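Local coordinates for ankyrin repeat domain-containing protein EMB506, chloroplastic (Arabidopsis thaliana, PDB 6JD6) that takes part in the initial differentiation of the proplastid during embryo development and is needed for correct cotyledon and leaf margin development, at residues Q146-E158 / A179-T193. Residues are numbered along the deposited sequence; the frame is centred on the assembly and turned at random.
Sequences QTALHKAIIGKKE and AAPIHYAVQVGALQT. With SO4 (sulfate ion), chain K.
I153 packs against P181 and Y184, and I154 against Y184, where the first helices of ANK 2 and ANK 3 run nearly parallel, 11° apart with axes 8.8 Å from each other, a worked example of ankyrin stacking. The I154 branch lies beside the Y184 side chain, its CD1 3.8 Å from the ring centroid in a CH-pi contact over one face. With CG1 of I153 anti to the carbonyl carbon (chi1 -68°), the two branches divide the work: CD1 meets P181 CB at 3.5 Å, while CG2 packs against A185 CB and the Y184 backbone. H150 brings its CD2 to the edge of the tyrosine ring. Its imidazole is fixed at both nitrogens: ND1 accepts from T147 N in the ring plane (3.0 Å), and NE2 bonds to L173 O. D175 OD2 gathers both Q146 NE2 and Y184 OH; an alanine in place of Y184 would probably leave I154 without its ring face and D175 short of one partner. The far end is looser and wetter. There K156 slides past V188, and T193 OG1 donates to E158 OE1 (2.7 Å) on the anti side of the carboxylate, while one water links E158 OE1 to Q192 N and another joins E158 O to T193 OG1. The chemistry thus implies an apolar joint between repeats, bridged through D175 at one end and by a direct, hydrated E158–T193 bond at the other.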
ATOM      1  N   GLN A 146       0.507   7.821   9.415  1.00 37.37           N
ATOM      2  CA  GLN A 146      -0.499   7.356   8.467  1.00 37.82           C
ATOM      3  C   GLN A 146      -1.645   6.659   9.184  1.00 41.42           C
ATOM      4  O   GLN A 146      -1.432   5.924  10.151  1.00 42.37           O
ATOM      5  CB  GLN A 146       0.114   6.398   7.443  1.00 36.68           C
ATOM      6  CG  GLN A 146       1.105   7.049   6.485  1.00 40.46           C
ATOM      7  CD  GLN A 146       1.557   6.102   5.386  1.00 43.52           C
ATOM      8  OE1 GLN A 146       1.548   4.883   5.559  1.00 45.66           O
ATOM      9  NE2 GLN A 146       1.945   6.660   4.247  1.00 42.71           N
ATOM     10  N   THR A 147      -2.861   6.887   8.702  1.00 39.20           N
ATOM     11  CA  THR A 147      -4.028   6.205   9.237  1.00 38.12           C
ATOM     12  C   THR A 147      -4.371   5.029   8.336  1.00 37.28           C
ATOM     13  O   THR A 147      -3.734   4.820   7.301  1.00 34.46           O
ATOM     14  CB  THR A 147      -5.249   7.139   9.297  1.00 37.29           C
ATOM     15  OG1 THR A 147      -5.674   7.450   7.965  1.00 36.70           O
ATOM     16  CG2 THR A 147      -4.905   8.427  10.033  1.00 36.19           C
ATOM     17  N   ALA A 148      -5.383   4.268   8.731  1.00 36.15           N
ATOM     18  CA  ALA A 148      -5.874   3.166   7.918  1.00 35.31           C
ATOM     19  C   ALA A 148      -6.347   3.654   6.548  1.00 37.69           C
ATOM     20  O   ALA A 148      -6.228   2.936   5.556  1.00 38.14           O
ATOM     21  CB  ALA A 148      -6.996   2.441   8.636  1.00 31.64           C
ATOM     22  N   LEU A 149      -6.889   4.870   6.501  1.00 37.35           N
ATOM     23  CA  LEU A 149      -7.338   5.451   5.236  1.00 36.34           C
ATOM     24  C   LEU A 149      -6.168   5.644   4.267  1.00 33.27           C
ATOM     25  O   LEU A 149      -6.259   5.259   3.103  1.00 34.90           O
ATOM     26  CB  LEU A 149      -8.067   6.780   5.465  1.00 35.91           C
ATOM     27  CG  LEU A 149      -8.584   7.490   4.211  1.00 35.77           C
ATOM     28  CD1 LEU A 149      -9.608   6.622   3.483  1.00 34.90           C
ATOM     29  CD2 LEU A 149      -9.182   8.857   4.549  1.00 34.34           C
ATOM     30  N   HIS A 150      -5.084   6.248   4.749  1.00 32.17           N
ATOM     31  CA  HIS A 150      -3.871   6.410   3.946  1.00 34.65           C
ATOM     32  C   HIS A 150      -3.448   5.073   3.344  1.00 38.31           C
ATOM     33  O   HIS A 150      -3.206   4.968   2.144  1.00 35.88           O
ATOM     34  CB  HIS A 150      -2.711   6.927   4.798  1.00 33.60           C
ATOM     35  CG  HIS A 150      -2.779   8.389   5.118  1.00 36.97           C
ATOM     36  ND1 HIS A 150      -2.995   8.859   6.394  1.00 37.15           N
ATOM     37  CD2 HIS A 150      -2.617   9.484   4.336  1.00 38.24           C
ATOM     38  CE1 HIS A 150      -2.980  10.181   6.384  1.00 41.27           C
ATOM     39  NE2 HIS A 150      -2.751  10.585   5.147  1.00 39.53           N
ATOM     40  N   LYS A 151      -3.365   4.053   4.194  1.00 39.05           N
ATOM     41  CA  LYS A 151      -2.892   2.739   3.769  1.00 38.39           C
ATOM     42  C   LYS A 151      -3.838   2.062   2.795  1.00 35.13           C
ATOM     43  O   LYS A 151      -3.399   1.445   1.821  1.00 35.78           O
ATOM     44  CB  LYS A 151      -2.657   1.829   4.971  1.00 40.09           C
ATOM     45  CG  LYS A 151      -1.209   1.711   5.331  1.00 45.11           C
ATOM     46  CD  LYS A 151      -0.400   1.170   4.168  1.00 46.18           C
ATOM     47  CE  LYS A 151       1.065   1.470   4.380  1.00 46.02           C
ATOM     48  NZ  LYS A 151       1.503   0.972   5.707  1.00 47.42           N
ATOM     49  N   ALA A 152      -5.132   2.175   3.067  1.00 31.65           N
ATOM     50  CA  ALA A 152      -6.148   1.596   2.199  1.00 33.56           C
ATOM     51  C   ALA A 152      -6.068   2.193   0.799  1.00 38.54           C
ATOM     52  O   ALA A 152      -6.339   1.518  -0.197  1.00 40.59           O
ATOM     53  CB  ALA A 152      -7.533   1.817   2.790  1.00 32.02           C
ATOM     54  N   ILE A 153      -5.703   3.469   0.731  1.00 37.20           N
ATOM     55  CA  ILE A 153      -5.573   4.157  -0.548  1.00 35.08           C
ATOM     56  C   ILE A 153      -4.285   3.738  -1.248  1.00 33.71           C
ATOM     57  O   ILE A 153      -4.287   3.453  -2.441  1.00 36.57           O
ATOM     58  CB  ILE A 153      -5.633   5.684  -0.363  1.00 33.82           C
ATOM     59  CG1 ILE A 153      -7.040   6.090   0.086  1.00 34.62           C
ATOM     60  CG2 ILE A 153      -5.271   6.395  -1.645  1.00 32.63           C
ATOM     61  CD1 ILE A 153      -7.175   7.548   0.432  1.00 36.39           C
ATOM     62  N   ILE A 154      -3.193   3.685  -0.491  1.00 32.41           N
ATOM     63  CA  ILE A 154      -1.913   3.200  -0.995  1.00 33.79           C
ATOM     64  C   ILE A 154      -2.042   1.781  -1.567  1.00 40.06           C
ATOM     65  O   ILE A 154      -1.345   1.414  -2.517  1.00 43.17           O
ATOM     66  CB  ILE A 154      -0.842   3.248   0.113  1.00 32.57           C
ATOM     67  CG1 ILE A 154      -0.518   4.702   0.470  1.00 32.27           C
ATOM     68  CG2 ILE A 154       0.430   2.511  -0.301  1.00 33.33           C
ATOM     69  CD1 ILE A 154       0.368   4.850   1.692  1.00 31.33           C
ATOM     70  N   GLY A 155      -2.958   0.995  -1.001  1.00 38.68           N
ATOM     71  CA  GLY A 155      -3.220  -0.350  -1.484  1.00 33.78           C
ATOM     72  C   GLY A 155      -4.327  -0.383  -2.521  1.00 34.95           C
ATOM     73  O   GLY A 155      -4.643  -1.438  -3.069  1.00 32.84           O
ATOM     74  N   LYS A 156      -4.913   0.781  -2.797  1.00 38.66           N
ATOM     75  CA  LYS A 156      -6.014   0.894  -3.759  1.00 41.40           C
ATOM     76  C   LYS A 156      -7.149  -0.094  -3.450  1.00 43.22           C
ATOM     77  O   LYS A 156      -7.667  -0.780  -4.334  1.00 45.48           O
ATOM     78  CB  LYS A 156      -5.499   0.737  -5.197  1.00 41.95           C
ATOM     79  CG  LYS A 156      -6.441   1.280  -6.274  1.00 46.85           C
ATOM     80  CD  LYS A 156      -5.776   1.269  -7.642  1.00 51.04           C
ATOM     81  CE  LYS A 156      -6.743   1.681  -8.740  1.00 54.89           C
ATOM     82  NZ  LYS A 156      -7.848   0.701  -8.889  1.00 59.70           N
ATOM     83  N   LYS A 157      -7.520  -0.160  -2.178  1.00 43.48           N
ATOM     84  CA  LYS A 157      -8.620  -1.001  -1.719  1.00 41.57           C
ATOM     85  C   LYS A 157      -9.896  -0.168  -1.663  1.00 42.35           C
ATOM     86  O   LYS A 157     -10.317   0.275  -0.591  1.00 43.71           O
ATOM     87  CB  LYS A 157      -8.294  -1.560  -0.332  1.00 43.50           C
ATOM     88  CG  LYS A 157      -7.805  -3.002  -0.326  1.00 48.09           C
ATOM     89  CD  LYS A 157      -6.431  -3.206  -0.942  1.00 47.39           C
ATOM     90  CE  LYS A 157      -6.227  -4.698  -1.223  1.00 53.55           C
ATOM     91  NZ  LYS A 157      -4.809  -5.175  -1.207  1.00 50.11           N
ATOM     92  N   GLU A 158     -10.521   0.032  -2.817  0.80 41.37           N
ATOM     93  CA  GLU A 158     -11.533   1.077  -2.955  0.80 44.52           C
ATOM     94  C   GLU A 158     -12.826   0.871  -2.155  0.80 43.36           C
ATOM     95  O   GLU A 158     -13.427   1.838  -1.698  0.80 44.57           O
ATOM     96  CB  GLU A 158     -11.800   1.382  -4.435  0.80 47.31           C
ATOM     97  CG  GLU A 158     -10.566   1.956  -5.140  0.80 49.32           C
ATOM     98  CD  GLU A 158     -10.873   2.577  -6.492  0.80 53.84           C
ATOM     99  OE1 GLU A 158     -10.566   3.773  -6.677  0.80 51.82           O
ATOM    100  OE2 GLU A 158     -11.413   1.870  -7.371  0.80 59.22           O
ATOM    101  N   ALA A 179       1.955  14.084   3.071  1.00 29.76           N
ATOM    102  CA  ALA A 179       1.089  13.522   2.044  1.00 30.83           C
ATOM    103  C   ALA A 179      -0.319  13.243   2.567  1.00 33.89           C
ATOM    104  O   ALA A 179      -0.500  12.604   3.612  1.00 31.13           O
ATOM    105  CB  ALA A 179       1.700  12.253   1.463  1.00 29.48           C
ATOM    106  N   ALA A 180      -1.308  13.719   1.817  1.00 31.84           N
ATOM    107  CA  ALA A 180      -2.713  13.551   2.164  1.00 32.87           C
ATOM    108  C   ALA A 180      -3.300  12.378   1.381  1.00 31.33           C
ATOM    109  O   ALA A 180      -2.685  11.908   0.427  1.00 30.36           O
ATOM    110  CB  ALA A 180      -3.478  14.849   1.852  1.00 28.68           C
ATOM    111  N   PRO A 181      -4.488  11.890   1.783  1.00 33.44           N
ATOM    112  CA  PRO A 181      -5.164  10.849   0.999  1.00 32.35           C
ATOM    113  C   PRO A 181      -5.276  11.163  -0.503  1.00 32.40           C
ATOM    114  O   PRO A 181      -5.130  10.254  -1.319  1.00 32.91           O
ATOM    115  CB  PRO A 181      -6.552  10.789   1.642  1.00 32.33           C
ATOM    116  CG  PRO A 181      -6.278  11.093   3.075  1.00 33.53           C
ATOM    117  CD  PRO A 181      -5.185  12.143   3.060  1.00 32.36           C
ATOM    118  N   ILE A 182      -5.521  12.420  -0.864  1.00 33.21           N
ATOM    119  CA  ILE A 182      -5.632  12.779  -2.277  1.00 33.44           C
ATOM    120  C   ILE A 182      -4.307  12.575  -3.039  1.00 32.29           C
ATOM    121  O   ILE A 182      -4.322  12.175  -4.204  1.00 33.29           O
ATOM    122  CB  ILE A 182      -6.199  14.214  -2.478  1.00 36.40           C
ATOM    123  CG1 ILE A 182      -6.393  14.531  -3.964  1.00 36.40           C
ATOM    124  CG2 ILE A 182      -5.303  15.251  -1.837  1.00 35.51           C
ATOM    125  CD1 ILE A 182      -7.427  13.675  -4.644  1.00 37.44           C
ATOM    126  N   HIS A 183      -3.174  12.828  -2.382  1.00 27.60           N
ATOM    127  CA  HIS A 183      -1.858  12.572  -2.983  1.00 27.01           C
ATOM    128  C   HIS A 183      -1.731  11.098  -3.388  1.00 28.12           C
ATOM    129  O   HIS A 183      -1.360  10.768  -4.516  1.00 28.55           O
ATOM    130  CB  HIS A 183      -0.729  12.888  -1.993  1.00 26.68           C
ATOM    131  CG  HIS A 183      -0.372  14.341  -1.887  1.00 29.15           C
ATOM    132  ND1 HIS A 183      -0.502  15.053  -0.713  1.00 31.60           N
ATOM    133  CD2 HIS A 183       0.158  15.200  -2.791  1.00 29.07           C
ATOM    134  CE1 HIS A 183      -0.092  16.294  -0.905  1.00 32.32           C
ATOM    135  NE2 HIS A 183       0.311  16.412  -2.158  1.00 31.67           N
ATOM    136  N   TYR A 184      -2.038  10.209  -2.452  1.00 26.49           N
ATOM    137  CA  TYR A 184      -1.882   8.778  -2.693  1.00 27.23           C
ATOM    138  C   TYR A 184      -2.907   8.224  -3.680  1.00 26.10           C
ATOM    139  O   TYR A 184      -2.603   7.313  -4.445  1.00 29.31           O
ATOM    140  CB  TYR A 184      -1.928   7.997  -1.375  1.00 27.84           C
ATOM    141  CG  TYR A 184      -0.743   8.247  -0.469  1.00 28.12           C
ATOM    142  CD1 TYR A 184       0.543   7.916  -0.869  1.00 26.36           C
ATOM    143  CD2 TYR A 184      -0.915   8.788   0.799  1.00 29.46           C
ATOM    144  CE1 TYR A 184       1.629   8.132  -0.035  1.00 25.26           C
ATOM    145  CE2 TYR A 184       0.162   9.011   1.636  1.00 28.59           C
ATOM    146  CZ  TYR A 184       1.430   8.681   1.213  1.00 28.91           C
ATOM    147  OH  TYR A 184       2.504   8.899   2.050  1.00 31.17           O
ATOM    148  N   ALA A 185      -4.121   8.763  -3.657  1.00 26.74           N
ATOM    149  CA  ALA A 185      -5.158   8.322  -4.587  1.00 28.53           C
ATOM    150  C   ALA A 185      -4.739   8.645  -6.016  1.00 30.31           C
ATOM    151  O   ALA A 185      -4.987   7.877  -6.947  1.00 28.64           O
ATOM    152  CB  ALA A 185      -6.493   8.980  -4.256  1.00 25.30           C
ATOM    153  N   VAL A 186      -4.098   9.793  -6.179  1.00 28.80           N
ATOM    154  CA  VAL A 186      -3.557  10.166  -7.471  1.00 28.64           C
ATOM    155  C   VAL A 186      -2.366   9.272  -7.853  1.00 29.68           C
ATOM    156  O   VAL A 186      -2.295   8.789  -8.985  1.00 30.02           O
ATOM    157  CB  VAL A 186      -3.163  11.651  -7.497  1.00 29.39           C
ATOM    158  CG1 VAL A 186      -2.381  11.961  -8.748  1.00 26.76           C
ATOM    159  CG2 VAL A 186      -4.420  12.523  -7.413  1.00 31.31           C
ATOM    160  N   GLN A 187      -1.455   9.021  -6.911  1.00 27.18           N
ATOM    161  CA  GLN A 187      -0.283   8.194  -7.219  1.00 29.47           C
ATOM    162  C   GLN A 187      -0.623   6.774  -7.678  1.00 32.14           C
ATOM    163  O   GLN A 187       0.054   6.230  -8.556  1.00 31.66           O
ATOM    164  CB  GLN A 187       0.726   8.128  -6.063  1.00 28.11           C
ATOM    165  CG  GLN A 187       2.083   7.598  -6.546  1.00 30.95           C
ATOM    166  CD  GLN A 187       3.045   7.212  -5.439  1.00 35.01           C
ATOM    167  OE1 GLN A 187       2.634   6.823  -4.348  1.00 34.31           O
ATOM    168  NE2 GLN A 187       4.345   7.312  -5.726  1.00 36.22           N
ATOM    169  N   VAL A 188      -1.656   6.171  -7.091  1.00 29.15           N
ATOM    170  CA  VAL A 188      -2.043   4.814  -7.482  1.00 27.49           C
ATOM    171  C   VAL A 188      -3.072   4.822  -8.609  1.00 29.62           C
ATOM    172  O   VAL A 188      -3.587   3.774  -8.999  1.00 32.15           O
ATOM    173  CB  VAL A 188      -2.546   3.967  -6.277  1.00 29.89           C
ATOM    174  CG1 VAL A 188      -1.502   3.957  -5.166  1.00 31.05           C
ATOM    175  CG2 VAL A 188      -3.877   4.494  -5.753  1.00 28.48           C
ATOM    176  N   GLY A 189      -3.364   6.010  -9.130  1.00 29.37           N
ATOM    177  CA  GLY A 189      -4.289   6.161 -10.242  1.00 31.10           C
ATOM    178  C   GLY A 189      -5.717   5.714  -9.967  1.00 35.86           C
ATOM    179  O   GLY A 189      -6.389   5.183 -10.853  1.00 35.21           O
ATOM    180  N   ALA A 190      -6.186   5.926  -8.742  1.00 35.59           N
ATOM    181  CA  ALA A 190      -7.545   5.534  -8.369  1.00 37.89           C
ATOM    182  C   ALA A 190      -8.548   6.645  -8.670  1.00 38.51           C
ATOM    183  O   ALA A 190      -8.916   7.414  -7.781  1.00 40.15           O
ATOM    184  CB  ALA A 190      -7.599   5.148  -6.896  1.00 36.01           C
ATOM    185  N   LEU A 191      -8.989   6.716  -9.922  1.00 36.23           N
ATOM    186  CA  LEU A 191      -9.895   7.769 -10.374  1.00 39.45           C
ATOM    187  C   LEU A 191     -11.195   7.860  -9.559  1.00 40.57           C
ATOM    188  O   LEU A 191     -11.658   8.956  -9.246  1.00 42.17           O
ATOM    189  CB  LEU A 191     -10.213   7.597 -11.865  1.00 41.36           C
ATOM    190  CG  LEU A 191     -11.189   8.587 -12.510  1.00 44.89           C
ATOM    191  CD1 LEU A 191     -10.673  10.017 -12.417  1.00 42.09           C
ATOM    192  CD2 LEU A 191     -11.461   8.213 -13.962  1.00 46.41           C
ATOM    193  N   GLN A 192     -11.779   6.717  -9.218  0.85 37.68           N
ATOM    194  CA  GLN A 192     -13.043   6.722  -8.484  0.85 40.46           C
ATOM    195  C   GLN A 192     -12.852   7.220  -7.056  0.85 37.43           C
ATOM    196  O   GLN A 192     -13.720   7.890  -6.505  0.85 37.90           O
ATOM    197  CB  GLN A 192     -13.697   5.335  -8.492  0.85 43.48           C
ATOM    198  CG  GLN A 192     -14.111   4.866  -9.878  0.85 47.50           C
ATOM    199  CD  GLN A 192     -15.029   5.853 -10.582  0.85 53.78           C
ATOM    200  OE1 GLN A 192     -14.695   6.379 -11.645  0.85 55.11           O
ATOM    201  NE2 GLN A 192     -16.196   6.106  -9.991  0.85 55.25           N
ATOM    202  N   THR A 193     -11.709   6.892  -6.466  1.00 36.72           N
ATOM    203  CA  THR A 193     -11.361   7.384  -5.137  1.00 37.81           C
ATOM    204  C   THR A 193     -11.126   8.894  -5.163  1.00 37.42           C
ATOM    205  O   THR A 193     -11.540   9.613  -4.251  1.00 38.73           O
ATOM    206  CB  THR A 193     -10.123   6.652  -4.583  1.00 39.11           C
ATOM    207  OG1 THR A 193     -10.429   5.260  -4.443  1.00 41.94           O
ATOM    208  CG2 THR A 193      -9.715   7.212  -3.224  1.00 37.04           C
TER
HETATM  209  S   SO4 K 302       4.957   5.341   1.623  1.00133.44           S
HETATM  210  O1  SO4 K 302       4.652   5.979   0.344  1.00132.42           O
HETATM  211  O2  SO4 K 302       4.234   6.018   2.696  1.00134.25           O
HETATM  212  O3  SO4 K 302       4.543   3.941   1.583  1.00132.69           O
HETATM  213  O4  SO4 K 302       6.394   5.424   1.876  1.00133.87           O
HETATM  214  O   HOH W   1     -10.881   3.938  -9.662  1.00 45.41           O
HETATM  215  O   HOH W   2     -13.133   4.475  -3.119  1.00 48.26           O